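Local atomic coordinates of HutD family protein (Pseudomonas aeruginosa, PDB entry 1YLL), a protein that is of unknown function but belongs to the HutD family of the cupin clan and is possibly linked to histidine utilisation. Residues F40-S45 / C168-G173; R88-F93 / A122-L127. All coordinates share one frame; numbering follows the deposited sequence.

Contact 1: F40-S45 / C168-G173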
loop_
_atom_site.group_PDB
_atom_site.type_symbol
_atom_site.label_atom_id
_atom_site.label_comp_id
_atom_site.label_asym_id
_atom_site.label_seq_id
_atom_site.Cartn_x
_atom_site.Cartn_y
_atom_site.Cartn_z
ATOM N N PHE D 40 -9.146 29.655 17.189
ATOM C CA PHE D 40 -8.870 28.696 16.127
ATOM C C PHE D 40 -9.892 28.731 15.004
ATOM O O PHE D 40 -10.956 29.313 15.135
ATOM C CB PHE D 40 -8.820 27.269 16.705
ATOM C CG PHE D 40 -10.105 26.822 17.379
ATOM C CD1 PHE D 40 -11.214 26.378 16.640
ATOM C CD2 PHE D 40 -10.207 26.873 18.769
ATOM C CE1 PHE D 40 -12.416 25.993 17.292
ATOM C CE2 PHE D 40 -11.379 26.503 19.422
ATOM C CZ PHE D 40 -12.490 26.060 18.676
ATOM N N GLY D 41 -9.544 28.114 13.878
ATOM C CA GLY D 41 -10.462 28.003 12.752
ATOM C C GLY D 41 -11.258 26.708 12.886
ATOM O O GLY D 41 -12.443 26.647 12.577
ATOM N N TRP D 42 -10.587 25.651 13.315
ATOM C CA TRP D 42 -11.276 24.391 13.577
ATOM C C TRP D 42 -10.476 23.693 14.663
ATOM O O TRP D 42 -9.269 23.935 14.844
ATOM C CB TRP D 42 -11.431 23.498 12.324
ATOM C CG TRP D 42 -10.168 23.160 11.602
ATOM C CD1 TRP D 42 -9.736 23.694 10.417
ATOM C CD2 TRP D 42 -9.186 22.196 11.985
ATOM N NE1 TRP D 42 -8.555 23.127 10.045
ATOM C CE2 TRP D 42 -8.182 22.206 10.989
ATOM C CE3 TRP D 42 -9.053 21.319 13.078
ATOM C CZ2 TRP D 42 -7.041 21.379 11.049
ATOM C CZ3 TRP D 42 -7.926 20.496 13.132
ATOM C CH2 TRP D 42 -6.933 20.533 12.129
ATOM N N ARG D 43 -11.174 22.869 15.429
ATOM C CA ARG D 43 -10.565 22.128 16.507
ATOM C C ARG D 43 -11.258 20.777 16.624
ATOM O O ARG D 43 -12.493 20.695 16.542
ATOM C CB ARG D 43 -10.750 22.876 17.821
ATOM C CG ARG D 43 -10.200 22.192 19.029
ATOM C CD ARG D 43 -10.228 23.176 20.180
ATOM N NE ARG D 43 -10.036 22.557 21.489
ATOM C CZ ARG D 43 -11.009 22.026 22.227
ATOM N NH1 ARG D 43 -10.718 21.506 23.412
ATOM N NH2 ARG D 43 -12.254 21.982 21.789
ATOM N N LEU D 44 -10.460 19.733 16.814
ATOM C CA LEU D 44 -10.987 18.374 16.959
ATOM C C LEU D 44 -10.596 17.920 18.357
ATOM O O LEU D 44 -9.453 18.132 18.796
ATOM C CB LEU D 44 -10.316 17.455 15.928
ATOM C CG LEU D 44 -11.008 16.492 14.956
ATOM C CD1 LEU D 44 -10.345 15.105 15.081
ATOM C CD2 LEU D 44 -12.524 16.451 15.136
ATOM N N SER D 45 -11.502 17.275 19.067
ATOM C CA SER D 45 -11.160 16.858 20.420
ATOM C C SER D 45 -12.037 15.706 20.894
ATOM O O SER D 45 -13.054 15.386 20.272
ATOM C CB SER D 45 -11.384 18.028 21.385
ATOM O OG SER D 45 -12.758 18.460 21.344
ATOM N N CYS D 168 -5.359 9.485 15.325
ATOM C CA CYS D 168 -5.962 10.286 14.273
ATOM C C CYS D 168 -4.973 10.768 13.213
ATOM O O CYS D 168 -3.980 11.401 13.521
ATOM C CB CYS D 168 -6.659 11.485 14.925
ATOM S SG CYS D 168 -7.656 12.609 13.839
ATOM N N LEU D 169 -5.258 10.458 11.963
ATOM C CA LEU D 169 -4.413 10.945 10.895
ATOM C C LEU D 169 -4.763 12.409 10.699
ATOM O O LEU D 169 -5.929 12.775 10.753
ATOM C CB LEU D 169 -4.715 10.226 9.598
ATOM C CG LEU D 169 -3.969 10.879 8.429
ATOM C CD1 LEU D 169 -2.730 10.057 8.143
ATOM C CD2 LEU D 169 -4.829 10.971 7.211
ATOM N N CYS D 170 -3.761 13.259 10.502
ATOM C CA CYS D 170 -4.049 14.671 10.234
ATOM C C CYS D 170 -3.282 15.019 8.971
ATOM O O CYS D 170 -2.049 14.977 8.983
ATOM C CB CYS D 170 -3.571 15.577 11.380
ATOM S SG CYS D 170 -3.886 17.395 11.090
ATOM N N ALA D 171 -3.992 15.315 7.882
ATOM C CA ALA D 171 -3.352 15.704 6.623
ATOM C C ALA D 171 -3.819 17.110 6.242
ATOM O O ALA D 171 -5.016 17.381 6.113
ATOM C CB ALA D 171 -3.693 14.718 5.505
ATOM N N GLU D 172 -2.869 18.014 6.055
ATOM C CA GLU D 172 -3.227 19.383 5.722
ATOM C C GLU D 172 -2.503 19.824 4.470
ATOM O O GLU D 172 -1.492 19.245 4.117
ATOM C CB GLU D 172 -2.837 20.333 6.863
ATOM C CG GLU D 172 -3.862 20.529 7.956
ATOM C CD GLU D 172 -3.368 21.524 8.997
ATOM O OE1 GLU D 172 -2.376 21.210 9.683
ATOM O OE2 GLU D 172 -3.963 22.619 9.118
ATOM N N GLY D 173 -3.039 20.843 3.816
ATOM C CA GLY D 173 -2.417 21.384 2.622
ATOM C C GLY D 173 -2.423 20.474 1.415
ATOM O O GLY D 173 -1.556 20.586 0.544
#

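Contact 2: R88-F93 / A122-L127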
loop_
_atom_site.group_PDB
_atom_site.type_symbol
_atom_site.label_atom_id
_atom_site.label_comp_id
_atom_site.label_asym_id
_atom_site.label_seq_id
_atom_site.Cartn_x
_atom_site.Cartn_y
_atom_site.Cartn_z
ATOM N N ARG D 88 -21.570 7.010 17.953
ATOM C CA ARG D 88 -21.410 7.386 16.554
ATOM C C ARG D 88 -22.580 7.996 15.811
ATOM O O ARG D 88 -22.670 7.883 14.579
ATOM C CB ARG D 88 -20.856 6.188 15.781
ATOM C CG ARG D 88 -19.512 5.726 16.330
ATOM C CD ARG D 88 -19.067 4.425 15.668
ATOM N NE ARG D 88 -20.006 3.328 15.912
ATOM C CZ ARG D 88 -19.933 2.489 16.940
ATOM N NH1 ARG D 88 -18.965 2.601 17.839
ATOM N NH2 ARG D 88 -20.831 1.525 17.064
ATOM N N GLN D 89 -23.470 8.660 16.546
ATOM C CA GLN D 89 -24.610 9.329 15.942
ATOM C C GLN D 89 -24.267 10.798 16.031
ATOM O O GLN D 89 -24.494 11.469 17.049
ATOM C CB GLN D 89 -25.900 9.019 16.702
ATOM C CG GLN D 89 -26.180 7.536 16.754
ATOM C CD GLN D 89 -27.518 7.211 17.390
ATOM O OE1 GLN D 89 -27.844 7.686 18.477
ATOM N NE2 GLN D 89 -28.301 6.388 16.706
ATOM N N ALA D 90 -23.711 11.308 14.949
ATOM C CA ALA D 90 -23.312 12.704 14.939
ATOM C C ALA D 90 -24.502 13.644 15.057
ATOM O O ALA D 90 -25.536 13.412 14.464
ATOM C CB ALA D 90 -22.541 13.005 13.665
ATOM N N PHE D 91 -24.296 14.725 15.792
ATOM C CA PHE D 91 -25.334 15.717 16.048
ATOM C C PHE D 91 -24.716 17.120 15.920
ATOM O O PHE D 91 -23.731 17.448 16.569
ATOM C CB PHE D 91 -25.858 15.476 17.456
ATOM C CG PHE D 91 -26.951 16.424 17.873
ATOM C CD1 PHE D 91 -28.255 16.222 17.461
ATOM C CD2 PHE D 91 -26.659 17.509 18.690
ATOM C CE1 PHE D 91 -29.272 17.106 17.865
ATOM C CE2 PHE D 91 -27.658 18.388 19.096
ATOM C CZ PHE D 91 -28.966 18.178 18.679
ATOM N N ALA D 92 -25.318 17.947 15.075
ATOM C CA ALA D 92 -24.812 19.300 14.857
ATOM C C ALA D 92 -25.637 20.340 15.605
ATOM O O ALA D 92 -26.870 20.224 15.677
ATOM C CB ALA D 92 -24.846 19.645 13.337
ATOM N N PHE D 93 -24.948 21.325 16.167
ATOM C CA PHE D 93 -25.621 22.428 16.871
ATOM C C PHE D 93 -24.714 23.629 16.875
ATOM O O PHE D 93 -23.500 23.538 16.631
ATOM C CB PHE D 93 -26.043 22.002 18.296
ATOM C CG PHE D 93 -24.904 21.708 19.235
ATOM C CD1 PHE D 93 -24.438 22.664 20.146
ATOM C CD2 PHE D 93 -24.285 20.445 19.213
ATOM C CE1 PHE D 93 -23.377 22.365 21.029
ATOM C CE2 PHE D 93 -23.244 20.149 20.075
ATOM C CZ PHE D 93 -22.780 21.100 20.989
ATOM N N ALA D 122 -17.027 22.072 5.979
ATOM C CA ALA D 122 -16.776 20.779 6.629
ATOM C C ALA D 122 -17.643 19.614 6.172
ATOM O O ALA D 122 -18.755 19.804 5.676
ATOM C CB ALA D 122 -16.946 20.950 8.164
ATOM N N ARG D 123 -17.118 18.391 6.360
ATOM C CA ARG D 123 -17.885 17.178 6.073
ATOM C C ARG D 123 -17.458 16.226 7.200
ATOM O O ARG D 123 -16.291 16.209 7.602
ATOM C CB ARG D 123 -17.507 16.572 4.727
ATOM C CG ARG D 123 -18.431 15.428 4.319
ATOM C CD ARG D 123 -17.916 14.781 3.055
ATOM N NE ARG D 123 -18.887 13.824 2.537
ATOM C CZ ARG D 123 -19.058 12.570 2.983
ATOM N NH1 ARG D 123 -18.321 12.066 3.973
ATOM N NH2 ARG D 123 -19.995 11.813 2.408
ATOM N N LEU D 124 -18.403 15.481 7.738
ATOM C CA LEU D 124 -18.052 14.565 8.803
ATOM C C LEU D 124 -18.882 13.320 8.627
ATOM O O LEU D 124 -20.122 13.403 8.513
ATOM C CB LEU D 124 -18.327 15.198 10.178
ATOM C CG LEU D 124 -17.984 14.303 11.382
ATOM C CD1 LEU D 124 -17.536 15.191 12.583
ATOM C CD2 LEU D 124 -19.157 13.366 11.790
ATOM N N GLN D 125 -18.216 12.158 8.613
ATOM C CA GLN D 125 -18.958 10.913 8.445
ATOM C C GLN D 125 -18.310 9.717 9.145
ATOM O O GLN D 125 -17.126 9.494 8.997
ATOM C CB GLN D 125 -19.080 10.572 6.947
ATOM C CG GLN D 125 -19.868 9.276 6.689
ATOM C CD GLN D 125 -20.163 8.999 5.255
ATOM O OE1 GLN D 125 -19.572 9.585 4.367
ATOM N NE2 GLN D 125 -21.105 8.075 5.012
ATOM N N TRP D 126 -19.101 8.972 9.908
ATOM C CA TRP D 126 -18.612 7.745 10.557
ATOM C C TRP D 126 -18.679 6.641 9.518
ATOM O O TRP D 126 -19.692 6.483 8.854
ATOM C CB TRP D 126 -19.520 7.390 11.746
ATOM C CG TRP D 126 -19.180 8.202 12.934
ATOM C CD1 TRP D 126 -19.815 9.366 13.366
ATOM C CD2 TRP D 126 -18.111 7.978 13.843
ATOM N NE1 TRP D 126 -19.207 9.839 14.479
ATOM C CE2 TRP D 126 -18.150 9.024 14.801
ATOM C CE3 TRP D 126 -17.117 7.002 13.949
ATOM C CZ2 TRP D 126 -17.229 9.112 15.847
ATOM C CZ3 TRP D 126 -16.204 7.090 14.986
ATOM C CH2 TRP D 126 -16.263 8.129 15.921
ATOM N N LEU D 127 -17.564 5.912 9.368
ATOM C CA LEU D 127 -17.461 4.824 8.392
ATOM C C LEU D 127 -16.992 3.558 9.094
ATOM O O LEU D 127 -16.074 3.608 9.895
ATOM C CB LEU D 127 -16.435 5.219 7.338
ATOM C CG LEU D 127 -16.774 6.478 6.521
ATOM C CD1 LEU D 127 -15.523 6.995 5.798
ATOM C CD2 LEU D 127 -17.882 6.158 5.553
#

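Contact 1: F40-S45 / C168-G173
The indole of W42 is the flat group that reaches across, and two side chains of 168-173 meet it. C170 brings its SG to the rim of the six-membered ring, near the ring plane, 4.5 Å from W42 CH2. E172 comes in obliquely with its carboxylate turned 76° from the indole plane, OE2 lying 3.8 Å from W42 CZ2. The ring of H120 packs edge-to-face with the same indole. Behind W42, the F40 ring carries R43 CB over the centre of one face and has W42 N in plane at its edge.

W42 has CG set between its own backbone N and carbonyl carbon (chi1 56°), and from there the indole extends toward strand 168-171. Two residues on, L44 points the same way and lays CD1 against C168 SG at 3.9 Å. L143, from strand 141-146, touches W42, L44 and C170 together. The two strands belong to different sheets, consistent with one sheet from each of two cupin-like halves, and side chains alone bring them together.

With no hydrogen bond crossing between the segments, the junction depends on sulfur and hydrocarbon packing, and the carboxylate of E172, probably charged, approaches the indole without a hydrogen bond to it.

Contact 2: R88-F93 / A122-L127
Segment 88-93 passes from a turn into strand 91-94 beside the extended segment 122-127, coming closest where R88 CA lies 6.6 Å from W126 CA, and no hydrogen bond joins the two. The loop leading into strand 91-94 packs here on strand 120-129 of the other main sheet, in a cupin-type beta fold.

R88 and W126 carry most of it. The aliphatic part of the arginine lies over one face of the indole in a CH-pi contact: R88 CG stands 3.6 Å from the centroid of the W126 six-membered ring, 12° off the ring normal. R88 CD follows across the same ring, 3.7 Å from W126 CE3. With CG anti to its carbonyl carbon (chi1 -59°), the R88 chain starts over the indole, then bends at chi3; its guanidinium goes beyond, bonding through NH1 to Q147 and making a cation-pi contact with W189. R88 O also comes near the five-membered ring, 3.4 Å from W126 CD1. The indole is also held from the other half by a hydrogen bond from NE1 to S66 OG. Further along, A90 CB rests against L124 CD2 at 3.9 Å.

Strand 120-129 is outermost within its own chain, and the sheet runs on into a second subunit, where R123 and L124 join an antiparallel ladder and R123 NH2 makes a salt bridge to E194 of that subunit. Within the strand, R123 grips Q125 end-on: NH1 and NH2 both donate to Q125 OE1, at 2.8 and 3.0 Å, with that oxygen in the guanidinium plane.

How the contacts relate
From the N terminus, the chain enters contact 1 at 40-45, on strand 42-49, and then adds strands 53-55 to 80-81 before reaching 88-93. Contact 2 closes the shorter loop when strand 120-129 brings 122-127 back beside that segment. The chain then adds strands 132-137 to 158-163, and 168-173 finally closes the long loop of contact 1, so contact 2 lies wholly within it and the two do not cross. Both tie the same pair of sheets: contact 1 uses inner strands 42-49 and 168-171, contact 2 the loop leading into 91-94 and strand 120-129, outermost within this chain. Their centres are 15 Å apart, and their nearest atoms, about 6 Å apart, do not touch.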